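Local coordinates for protein superoxide dismutase [Mn], mitochondrial (Saccharomyces cerevisiae S288C, PDB 4F6E) that converts superoxide radicals to hydrogen peroxide and oxygen at a manganese ion, probably protecting the mitochondrion from oxidative damage, at residues S131-I136 with Y152-V157. The protein carries 2 engineered substitutions. Sequence-based numbering, arbitrary orientation.
Sequences SGWAFI and YNQDTV
Gly132 and Tyr152 face each other as an antiparallel non-hydrogen-bonded pair, their CA atoms 4.0 Å apart, where strand 148-152 runs out beside strand 132-136. Just beyond, Asn153 N gives a nearly straight bond (174°) to Ser131 O at 2.8 Å, and a water links Ser131 N to Asn153 OD1. A type II' turn over Tyr152-Asp155, closed by Asp155 N to Tyr152 O, then swings the chain back across the Trp133 and Phe135 side chains. Trp133 NE1 donates to Gln154 OE1 over 2.9 Å in a bent bond, reaching the oxygen from above its amide plane. The Gln154 chain, bent at chi2 (-60°), brings OE1 there, and Asn80 ND2 grips the same oxygen. Asn153 O lies at the indole edge, 3.3 Å from CD1, and accepts a hydrogen bond from Trp170 NE1. Further along, Val157 CG2 sits over one face of Phe135, 4.2 Å from the ring centroid, a CH-pi contact. A leucine at Trp133 would probably cost Gln154 OE1 one of its two donors and open a gap near the manganese. The Trp133 side chain comes within about 4 Å of the manganese (nearest atoms), and the Gln154 side chain about as near that of the ligand His81, consistent with a second-shell link.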
ATOM      1  N   SER A 131      -7.209  -7.862   7.392  1.00  7.53           N
ATOM      2  CA  SER A 131      -7.841  -7.187   8.527  1.00  8.33           C
ATOM      3  C   SER A 131      -8.278  -5.808   8.078  1.00  7.40           C
ATOM      4  O   SER A 131      -7.600  -5.189   7.277  1.00  9.10           O
ATOM      5  CB  SER A 131      -6.836  -6.982   9.659  1.00  9.28           C
ATOM      6  OG  SER A 131      -6.296  -8.208  10.137  1.00 10.85           O
ATOM      7  N   GLY A 132      -9.401  -5.318   8.603  1.00  8.06           N
ATOM      8  CA  GLY A 132      -9.806  -3.954   8.312  1.00  7.14           C
ATOM      9  C   GLY A 132     -11.189  -3.636   8.836  1.00  8.13           C
ATOM     10  O   GLY A 132     -11.682  -4.311   9.755  1.00  8.05           O
ATOM     11  N   TRP A 133     -11.809  -2.620   8.230  1.00  6.19           N
ATOM     12  CA  TRP A 133     -13.047  -2.008   8.706  1.00  7.14           C
ATOM     13  C   TRP A 133     -13.895  -1.629   7.519  1.00  7.56           C
ATOM     14  O   TRP A 133     -13.381  -1.407   6.423  1.00  9.44           O
ATOM     15  CB  TRP A 133     -12.735  -0.683   9.446  1.00  6.50           C
ATOM     16  CG  TRP A 133     -12.012  -0.881  10.742  1.00  7.09           C
ATOM     17  CD1 TRP A 133     -10.676  -1.140  10.908  1.00  8.64           C
ATOM     18  CD2 TRP A 133     -12.593  -0.911  12.056  1.00  6.16           C
ATOM     19  NE1 TRP A 133     -10.395  -1.310  12.242  1.00  8.57           N
ATOM     20  CE2 TRP A 133     -11.547  -1.165  12.969  1.00  8.02           C
ATOM     21  CE3 TRP A 133     -13.886  -0.699  12.550  1.00  8.82           C
ATOM     22  CZ2 TRP A 133     -11.759  -1.243  14.352  1.00  9.64           C
ATOM     23  CZ3 TRP A 133     -14.096  -0.782  13.927  1.00  9.31           C
ATOM     24  CH2 TRP A 133     -13.037  -1.046  14.808  1.00  9.12           C
ATOM     25  N   ALA A 134     -15.198  -1.524   7.735  1.00  7.20           N
ATOM     26  CA  ALA A 134     -16.025  -0.742   6.817  1.00  6.87           C
ATOM     27  C   ALA A 134     -16.627   0.413   7.585  1.00  9.23           C
ATOM     28  O   ALA A 134     -16.947   0.275   8.769  1.00  8.62           O
ATOM     29  CB  ALA A 134     -17.124  -1.591   6.198  1.00 10.59           C
ATOM     30  N   PHE A 135     -16.784   1.549   6.912  1.00  8.87           N
ATOM     31  CA  PHE A 135     -17.392   2.716   7.532  1.00 10.80           C
ATOM     32  C   PHE A 135     -18.518   3.216   6.643  1.00  9.73           C
ATOM     33  O   PHE A 135     -18.315   3.423   5.436  1.00  9.76           O
ATOM     34  CB  PHE A 135     -16.374   3.860   7.692  1.00  9.96           C
ATOM     35  CG  PHE A 135     -15.221   3.551   8.615  1.00  8.49           C
ATOM     36  CD1 PHE A 135     -15.270   3.891   9.959  1.00 10.70           C
ATOM     37  CD2 PHE A 135     -14.067   2.959   8.117  1.00  7.88           C
ATOM     38  CE1 PHE A 135     -14.187   3.616  10.804  1.00 11.74           C
ATOM     39  CE2 PHE A 135     -12.975   2.692   8.945  1.00  8.74           C
ATOM     40  CZ  PHE A 135     -13.039   3.021  10.290  1.00 10.43           C
ATOM     41  N   ILE A 136     -19.702   3.430   7.221  1.00  7.68           N
ATOM     42  CA  ILE A 136     -20.702   4.269   6.564  1.00  7.47           C
ATOM     43  C   ILE A 136     -20.282   5.704   6.914  1.00 10.09           C
ATOM     44  O   ILE A 136     -20.087   6.012   8.091  1.00  9.97           O
ATOM     45  CB  ILE A 136     -22.126   3.976   7.073  1.00  8.65           C
ATOM     46  CG1 ILE A 136     -22.463   2.490   6.867  1.00 10.52           C
ATOM     47  CG2 ILE A 136     -23.173   4.904   6.393  1.00  9.13           C
ATOM     48  CD1 ILE A 136     -23.821   2.082   7.434  1.00 12.06           C
ATOM     49  N   TYR A 152      -8.074  -0.799   5.545  1.00  9.02           N
ATOM     50  CA  TYR A 152      -7.286  -1.945   5.981  1.00 11.96           C
ATOM     51  C   TYR A 152      -6.568  -1.698   7.295  1.00  9.25           C
ATOM     52  O   TYR A 152      -6.225  -0.560   7.635  1.00  7.32           O
ATOM     53  CB  TYR A 152      -6.306  -2.381   4.886  1.00 10.55           C
ATOM     54  CG  TYR A 152      -6.996  -3.229   3.856  1.00 12.46           C
ATOM     55  CD1 TYR A 152      -6.832  -4.609   3.836  1.00 13.14           C
ATOM     56  CD2 TYR A 152      -7.850  -2.657   2.926  1.00 14.03           C
ATOM     57  CE1 TYR A 152      -7.485  -5.391   2.893  1.00 15.71           C
ATOM     58  CE2 TYR A 152      -8.517  -3.436   1.986  1.00 13.40           C
ATOM     59  CZ  TYR A 152      -8.329  -4.799   1.979  1.00 16.10           C
ATOM     60  OH  TYR A 152      -8.989  -5.563   1.042  1.00 17.78           O
ATOM     61  N   ASN A 153      -6.372  -2.775   8.051  1.00  8.94           N
ATOM     62  CA  ASN A 153      -5.631  -2.730   9.310  1.00  8.75           C
ATOM     63  C   ASN A 153      -6.260  -1.750  10.278  1.00  7.77           C
ATOM     64  O   ASN A 153      -7.437  -1.895  10.573  1.00  9.29           O
ATOM     65  CB  ASN A 153      -4.158  -2.469   9.019  1.00 11.10           C
ATOM     66  CG  ASN A 153      -3.613  -3.504   8.062  1.00 13.58           C
ATOM     67  OD1 ASN A 153      -3.894  -4.687   8.225  1.00 11.85           O
ATOM     68  ND2 ASN A 153      -2.925  -3.065   7.016  1.00 16.85           N
ATOM     69  N   GLN A 154      -5.515  -0.759  10.756  1.00  8.84           N
ATOM     70  CA  GLN A 154      -6.140   0.281  11.568  1.00  9.70           C
ATOM     71  C   GLN A 154      -6.162   1.634  10.865  1.00  8.61           C
ATOM     72  O   GLN A 154      -6.246   2.683  11.513  1.00 10.55           O
ATOM     73  CB  GLN A 154      -5.519   0.376  12.974  1.00 11.33           C
ATOM     74  CG  GLN A 154      -5.706  -0.877  13.832  1.00  8.56           C
ATOM     75  CD  GLN A 154      -7.168  -1.234  14.085  1.00  9.33           C
ATOM     76  OE1 GLN A 154      -8.081  -0.434  13.845  1.00  8.98           O
ATOM     77  NE2 GLN A 154      -7.393  -2.448  14.582  1.00 11.15           N
ATOM     78  N   ASP A 155      -6.132   1.617   9.535  1.00  8.52           N
ATOM     79  CA  ASP A 155      -6.378   2.854   8.802  1.00  9.85           C
ATOM     80  C   ASP A 155      -7.789   3.324   9.134  1.00 10.23           C
ATOM     81  O   ASP A 155      -8.667   2.522   9.456  1.00 12.38           O
ATOM     82  CB  ASP A 155      -6.210   2.650   7.300  1.00 11.14           C
ATOM     83  CG  ASP A 155      -4.774   2.317   6.908  1.00 15.53           C
ATOM     84  OD1 ASP A 155      -3.860   2.466   7.748  1.00 21.54           O
ATOM     85  OD2 ASP A 155      -4.562   1.913   5.749  1.00 16.47           O
ATOM     86  N   THR A 156      -8.012   4.628   9.080  1.00 11.79           N
ATOM     87  CA  THR A 156      -9.332   5.140   9.438  1.00 10.19           C
ATOM     88  C   THR A 156      -9.760   6.195   8.438  1.00 13.98           C
ATOM     89  O   THR A 156      -9.009   6.526   7.518  1.00 14.88           O
ATOM     90  CB  THR A 156      -9.369   5.682  10.889  1.00 11.42           C
ATOM     91  OG1 THR A 156     -10.736   5.867  11.305  1.00 14.12           O
ATOM     92  CG2 THR A 156      -8.631   6.999  10.991  1.00 15.87           C
ATOM     93  N   VAL A 157     -10.980   6.699   8.596  1.00  9.14           N
ATOM     94  CA  VAL A 157     -11.455   7.767   7.723  1.00 11.41           C
ATOM     95  C   VAL A 157     -11.166   9.125   8.349  1.00 10.58           C
ATOM     96  O   VAL A 157     -11.543   9.389   9.486  1.00 15.19           O
ATOM     97  CB  VAL A 157     -12.945   7.607   7.385  1.00 11.44           C
ATOM     98  CG1 VAL A 157     -13.129   6.440   6.424  1.00 12.14           C
ATOM     99  CG2 VAL A 157     -13.764   7.369   8.647  1.00 13.64           C
TER
HETATM  100  O   HOH W   1      -4.445  -7.071   7.195  1.00  9.78           O